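Local structure of Rab GDP-dissociation inhibitor (Saccharomyces cerevisiae, 2BCG) at residues Val110-Val115 and Gly242-Gly247; Tyr127-Asn132 and Lys192-His197. The protein inhibits GDP release from Rab GTPases, extracts GDP-bound Rabs from membranes and is essential for secretion in yeast. All coordinates share one frame; numbering follows the deposited sequence.

Contact 1 (Val110-Val115 and Gly242-Gly247); sequences VDFKQV and GELPQG
Val-110 presses its two methyl groups against the first turn of helix 243-254, and this is the tight part of the contact. CG1, anti to the backbone N (chi1 -171°), meets CB of Glu-243 at 4.0 Å, while CG2 lies 3.5 Å from the Glu-243 carbonyl O. That oxygen already accepts a helix bond from Gly-247 N at 2.9 Å, so a short, branched apolar residue can pack over it without offering a rival donor. Gly-247, having no side chain, lets CG2 of Val-110 lie close to this turn. A lighter touch continues the apolar layer: Leu-244 brings the single methyl CD2 to the edge of the Phe-112 ring, near its plane, 3.9 Å from CZ.

By contrast, the polar ends turn to the chain of another protein. The Glu-243 chain bends at chi2 (-56°), and its carboxylate forms a salt bridge with a basic side chain of that other chain. NE2 of Gln-246 reaches Gly-242 O at 3.2 Å from above the carbonyl plane, a bent bond (138°), while OE1 bonds to the other chain's backbone. Residues 110-114 and all of 242-247 belong to regions that interact with YPT1. Strand 112-114 is an edge of a three-stranded antiparallel sheet, paired with strand 234-237, whose Pro-237 touches both Val-110 and Phe-112; Leu-244 also rests on Ile-21 of helix 21-32.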
loop_
_atom_site.group_PDB
_atom_site.type_symbol
_atom_site.label_atom_id
_atom_site.label_comp_id
_atom_site.label_asym_id
_atom_site.label_seq_id
_atom_site.Cartn_x
_atom_site.Cartn_y
_atom_site.Cartn_z
ATOM N N VAL A 110 0.777 -5.042 5.873
ATOM C CA VAL A 110 1.805 -4.122 5.345
ATOM C C VAL A 110 2.737 -3.753 6.482
ATOM O O VAL A 110 2.283 -3.371 7.572
ATOM C CB VAL A 110 1.201 -2.815 4.806
ATOM C CG1 VAL A 110 2.300 -2.003 4.077
ATOM C CG2 VAL A 110 0.012 -3.078 3.876
ATOM N N ASP A 111 4.028 -3.891 6.228
ATOM C CA ASP A 111 5.071 -3.466 7.195
ATOM C C ASP A 111 5.657 -2.125 6.775
ATOM O O ASP A 111 5.706 -1.849 5.572
ATOM C CB ASP A 111 6.186 -4.491 7.217
ATOM C CG ASP A 111 5.758 -5.813 7.858
ATOM O OD1 ASP A 111 5.027 -5.794 8.866
ATOM O OD2 ASP A 111 6.198 -6.862 7.369
ATOM N N PHE A 112 6.180 -1.350 7.734
ATOM C CA PHE A 112 6.691 0.011 7.464
ATOM C C PHE A 112 8.057 0.217 8.028
ATOM O O PHE A 112 8.333 -0.292 9.111
ATOM C CB PHE A 112 5.739 1.064 8.027
ATOM C CG PHE A 112 4.365 0.996 7.398
ATOM C CD1 PHE A 112 3.385 0.146 7.912
ATOM C CD2 PHE A 112 4.058 1.758 6.286
ATOM C CE1 PHE A 112 2.134 0.064 7.351
ATOM C CE2 PHE A 112 2.800 1.658 5.700
ATOM C CZ PHE A 112 1.849 0.809 6.238
ATOM N N LYS A 113 8.888 0.981 7.315
ATOM C CA LYS A 113 10.168 1.448 7.868
ATOM C C LYS A 113 10.192 2.978 7.844
ATOM O O LYS A 113 9.562 3.609 7.018
ATOM C CB LYS A 113 11.394 0.978 7.054
ATOM C CG LYS A 113 11.678 -0.467 7.029
ATOM C CD LYS A 113 13.126 -0.657 6.634
ATOM C CE LYS A 113 13.557 -2.049 7.046
ATOM N NZ LYS A 113 14.654 -2.541 6.170
ATOM N N GLN A 114 10.951 3.574 8.757
ATOM C CA GLN A 114 11.161 5.020 8.726
ATOM C C GLN A 114 11.974 5.442 7.521
ATOM O O GLN A 114 12.936 4.779 7.136
ATOM C CB GLN A 114 11.930 5.467 9.960
ATOM C CG GLN A 114 11.164 5.279 11.241
ATOM C CD GLN A 114 11.933 5.855 12.419
ATOM O OE1 GLN A 114 12.519 5.120 13.228
ATOM N NE2 GLN A 114 11.973 7.170 12.493
ATOM N N VAL A 115 11.636 6.599 6.985
ATOM C CA VAL A 115 12.502 7.238 5.974
ATOM C C VAL A 115 13.622 7.978 6.744
ATOM O O VAL A 115 13.357 8.601 7.778
ATOM C CB VAL A 115 11.627 8.199 5.119
ATOM C CG1 VAL A 115 12.478 9.099 4.217
ATOM C CG2 VAL A 115 10.580 7.389 4.296
ATOM N N GLY A 242 2.371 -0.242 -3.594
ATOM C CA GLY A 242 1.351 -1.189 -4.073
ATOM C C GLY A 242 0.827 -2.108 -2.958
ATOM O O GLY A 242 -0.265 -2.665 -3.072
ATOM N N GLU A 243 1.592 -2.287 -1.881
ATOM C CA GLU A 243 1.091 -3.104 -0.776
ATOM C C GLU A 243 -0.147 -2.492 -0.105
ATOM O O GLU A 243 -0.962 -3.217 0.485
ATOM C CB GLU A 243 2.171 -3.306 0.268
ATOM C CG GLU A 243 3.452 -3.930 -0.285
ATOM C CD GLU A 243 3.199 -5.283 -0.993
ATOM O OE1 GLU A 243 3.152 -5.323 -2.260
ATOM O OE2 GLU A 243 3.048 -6.301 -0.283
ATOM N N LEU A 244 -0.247 -1.160 -0.118
ATOM C CA LEU A 244 -1.348 -0.474 0.573
ATOM C C LEU A 244 -2.719 -0.832 -0.044
ATOM O O LEU A 244 -3.605 -1.303 0.684
ATOM C CB LEU A 244 -1.094 1.051 0.618
ATOM C CG LEU A 244 0.108 1.432 1.496
ATOM C CD1 LEU A 244 0.544 2.878 1.138
ATOM C CD2 LEU A 244 -0.216 1.299 3.002
ATOM N N PRO A 245 -2.932 -0.603 -1.361
ATOM C CA PRO A 245 -4.261 -0.982 -1.900
ATOM C C PRO A 245 -4.526 -2.469 -1.721
ATOM O O PRO A 245 -5.652 -2.859 -1.431
ATOM C CB PRO A 245 -4.192 -0.590 -3.395
ATOM C CG PRO A 245 -2.696 -0.461 -3.688
ATOM C CD PRO A 245 -2.065 0.007 -2.403
ATOM N N GLN A 246 -3.505 -3.295 -1.869
ATOM C CA GLN A 246 -3.690 -4.749 -1.717
ATOM C C GLN A 246 -4.164 -5.070 -0.294
ATOM O O GLN A 246 -5.009 -5.945 -0.089
ATOM C CB GLN A 246 -2.404 -5.505 -2.047
ATOM C CG GLN A 246 -2.122 -5.472 -3.559
ATOM C CD GLN A 246 -0.872 -6.243 -3.912
ATOM O OE1 GLN A 246 -0.807 -7.457 -3.766
ATOM N NE2 GLN A 246 0.140 -5.531 -4.350
ATOM N N GLY A 247 -3.636 -4.327 0.673
ATOM C CA GLY A 247 -4.021 -4.573 2.058
ATOM C C GLY A 247 -5.447 -4.162 2.352
ATOM O O GLY A 247 -6.187 -4.863 3.085
#

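Contact 2 (Tyr127-Asn132 and Lys192-His197); sequences YKVPAN and KEFIGH. With GER (geran-8-yl geran), chain C.
Val-129 and Phe-194 mark the closest backbone approach, yet their CA atoms stand 9.2 Å apart, so side chains alone bridge the gap. Residues 127-128 belong to strand 125-128, and the chain runs on extended through Val-129 and Pro-130 towards helix 133-138, which Asn-132 N-caps by accepting a bond from Glu-135 N. Across from it, helix 189-199 contains a wider pi-type turn at 194-197. Phe-194 holds its ring anti to the backbone N (chi1 175°), directed out from the helix towards the extended chain. CG1 of Val-129 reaches its CZ at 3.8 Å, and CD of Pro-130 comes in more loosely at 4.5 Å.

Pro-130 and Phe-194 line the prenyl pocket of the GDI helical domain, and both contact a bound geranylgeranyl group. Its C19 methyl lies 3.6 Å from Phe-194 CZ and 3.8 Å from Pro-130 CD, while C16 packs on CE2 of the ring. A flat, wholly apolar ring suits a lipid chain. The rigid proline sets CG against C18 at 3.7 Å, and its carbonyl O comes to 3.4 Å from C14. Val-129, branched and compact, packs obliquely at the CZ end of the ring and also touches Tyr-222 of helix 212-229, while Ala-131 meets Val-226 of the same helix.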
loop_
_atom_site.group_PDB
_atom_site.type_symbol
_atom_site.label_atom_id
_atom_site.label_comp_id
_atom_site.label_asym_id
_atom_site.label_seq_id
_atom_site.Cartn_x
_atom_site.Cartn_y
_atom_site.Cartn_z
ATOM N N TYR A 127 20.704 20.114 2.505
ATOM C CA TYR A 127 20.891 20.182 3.977
ATOM C C TYR A 127 19.835 19.322 4.662
ATOM O O TYR A 127 18.649 19.456 4.352
ATOM C CB TYR A 127 20.721 21.642 4.450
ATOM C CG TYR A 127 21.732 22.583 3.853
ATOM C CD1 TYR A 127 22.938 22.834 4.525
ATOM C CD2 TYR A 127 21.519 23.185 2.614
ATOM C CE1 TYR A 127 23.899 23.657 3.979
ATOM C CE2 TYR A 127 22.487 24.014 2.052
ATOM C CZ TYR A 127 23.669 24.244 2.754
ATOM O OH TYR A 127 24.646 25.060 2.243
ATOM N N LYS A 128 20.239 18.467 5.606
ATOM C CA LYS A 128 19.239 17.677 6.303
ATOM C C LYS A 128 18.415 18.600 7.214
ATOM O O LYS A 128 18.972 19.364 8.039
ATOM C CB LYS A 128 19.824 16.492 7.085
ATOM C CG LYS A 128 18.719 15.580 7.701
ATOM C CD LYS A 128 19.249 14.579 8.733
ATOM C CE LYS A 128 18.145 13.583 9.140
ATOM N NZ LYS A 128 17.142 14.198 10.086
ATOM N N VAL A 129 17.101 18.529 7.065
ATOM C CA VAL A 129 16.186 19.259 7.934
ATOM C C VAL A 129 16.241 18.616 9.322
ATOM O O VAL A 129 16.121 17.394 9.440
ATOM C CB VAL A 129 14.738 19.207 7.418
ATOM C CG1 VAL A 129 13.745 19.815 8.444
ATOM C CG2 VAL A 129 14.608 19.879 6.053
ATOM N N PRO A 130 16.451 19.417 10.381
ATOM C CA PRO A 130 16.510 18.819 11.730
ATOM C C PRO A 130 15.314 17.931 12.113
ATOM O O PRO A 130 14.167 18.205 11.755
ATOM C CB PRO A 130 16.614 20.048 12.666
ATOM C CG PRO A 130 17.258 21.087 11.849
ATOM C CD PRO A 130 16.742 20.869 10.404
ATOM N N ALA A 131 15.630 16.850 12.817
ATOM C CA ALA A 131 14.630 15.917 13.311
ATOM C C ALA A 131 14.700 15.812 14.828
ATOM O O ALA A 131 13.943 15.049 15.436
ATOM C CB ALA A 131 14.818 14.529 12.656
ATOM N N ASN A 132 15.634 16.557 15.431
ATOM C CA ASN A 132 15.760 16.595 16.898
ATOM C C ASN A 132 16.433 17.895 17.340
ATOM O O ASN A 132 16.883 18.676 16.502
ATOM C CB ASN A 132 16.492 15.339 17.410
ATOM C CG ASN A 132 17.924 15.238 16.912
ATOM O OD1 ASN A 132 18.621 16.242 16.793
ATOM N ND2 ASN A 132 18.371 14.016 16.613
ATOM N N LYS A 192 10.589 32.017 6.619
ATOM C CA LYS A 192 9.243 31.764 6.119
ATOM C C LYS A 192 9.287 30.619 5.106
ATOM O O LYS A 192 8.463 29.708 5.210
ATOM C CB LYS A 192 8.619 33.012 5.506
ATOM C CG LYS A 192 8.420 34.188 6.453
ATOM C CD LYS A 192 7.709 35.274 5.651
ATOM C CE LYS A 192 7.900 36.649 6.237
ATOM N NZ LYS A 192 7.106 37.640 5.443
ATOM N N GLU A 193 10.233 30.661 4.155
ATOM C CA GLU A 193 10.353 29.623 3.095
ATOM C C GLU A 193 10.608 28.261 3.717
ATOM O O GLU A 193 9.979 27.263 3.338
ATOM C CB GLU A 193 11.461 29.955 2.071
ATOM C CG GLU A 193 12.110 28.691 1.401
ATOM C CD GLU A 193 13.115 29.012 0.297
ATOM O OE1 GLU A 193 14.323 28.643 0.410
ATOM O OE2 GLU A 193 12.688 29.619 -0.690
ATOM N N PHE A 194 11.507 28.223 4.689
ATOM C CA PHE A 194 11.820 26.979 5.388
ATOM C C PHE A 194 10.598 26.393 6.105
ATOM O O PHE A 194 10.280 25.202 5.964
ATOM C CB PHE A 194 12.965 27.153 6.385
ATOM C CG PHE A 194 13.216 25.922 7.187
ATOM C CD1 PHE A 194 13.990 24.865 6.668
ATOM C CD2 PHE A 194 12.619 25.766 8.443
ATOM C CE1 PHE A 194 14.180 23.693 7.419
ATOM C CE2 PHE A 194 12.795 24.600 9.193
ATOM C CZ PHE A 194 13.586 23.561 8.683
ATOM N N ILE A 195 9.904 27.209 6.899
ATOM C CA ILE A 195 8.737 26.709 7.608
ATOM C C ILE A 195 7.657 26.286 6.623
ATOM O O ILE A 195 7.119 25.169 6.739
ATOM C CB ILE A 195 8.148 27.765 8.567
ATOM C CG1 ILE A 195 9.157 28.034 9.677
ATOM C CG2 ILE A 195 6.782 27.275 9.159
ATOM C CD1 ILE A 195 8.851 29.337 10.459
ATOM N N GLY A 196 7.355 27.149 5.662
ATOM C CA GLY A 196 6.290 26.890 4.692
ATOM C C GLY A 196 6.541 25.652 3.831
ATOM O O GLY A 196 5.610 24.859 3.620
ATOM N N HIS A 197 7.780 25.496 3.353
ATOM C CA HIS A 197 8.106 24.453 2.343
ATOM C C HIS A 197 8.668 23.194 2.951
ATOM O O HIS A 197 8.351 22.098 2.467
ATOM C CB HIS A 197 9.058 24.972 1.277
ATOM C CG HIS A 197 8.467 26.058 0.447
ATOM N ND1 HIS A 197 8.085 25.868 -0.864
ATOM C CD2 HIS A 197 8.129 27.334 0.761
ATOM C CE1 HIS A 197 7.559 26.985 -1.330
ATOM N NE2 HIS A 197 7.568 27.888 -0.360
HETATM C C1 GER C . 7.575 16.861 22.027
HETATM C C2 GER C . 8.998 16.688 21.457
HETATM C C3 GER C . 9.868 17.765 21.234
HETATM C C4 GER C . 9.442 19.207 21.565
HETATM C C5 GER C . 11.284 17.521 20.657
HETATM C C6 GER C . 11.271 17.098 19.173
HETATM C C7 GER C . 11.356 18.187 18.291
HETATM C C8 GER C . 10.542 18.430 17.173
HETATM C C9 GER C . 9.403 17.457 16.848
HETATM C C10 GER C . 10.735 19.686 16.288
HETATM C C11 GER C . 11.617 19.548 15.027
HETATM C C12 GER C . 12.112 20.823 14.711
HETATM C C13 GER C . 12.355 21.491 13.500
HETATM C C14 GER C . 12.082 20.836 12.137
HETATM C C15 GER C . 12.905 22.929 13.567
HETATM C C16 GER C . 13.927 23.272 12.474
HETATM C C17 GER C . 15.035 23.944 12.996
HETATM C C18 GER C . 16.097 24.579 12.335
HETATM C C19 GER C . 16.223 24.649 10.808
HETATM C C20 GER C . 17.187 25.239 13.167
#

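How the contacts relate
The centres of contacts 1 and 2 are 26 Å apart, and their nearest atoms about 7 Å, without touching. Along the chain, contact 2 is nested within contact 1: 110-115 comes first, then 127-132 and 192-197, and lastly 242-247. The two first segments are neighbours in sequence, separated by strand 118-122 and the start of strand 125-128, the two strands at one end of the mixed sheet. Between 132 and 242 the chain builds the helices of the lipid pocket before returning by strand 234-237 to the neighbourhood of contact 1. Contact 1 lies beneath the surface that meets YPT1, and contact 2 forms part of a prenyl site, consistent with two parts of one Rab-binding function.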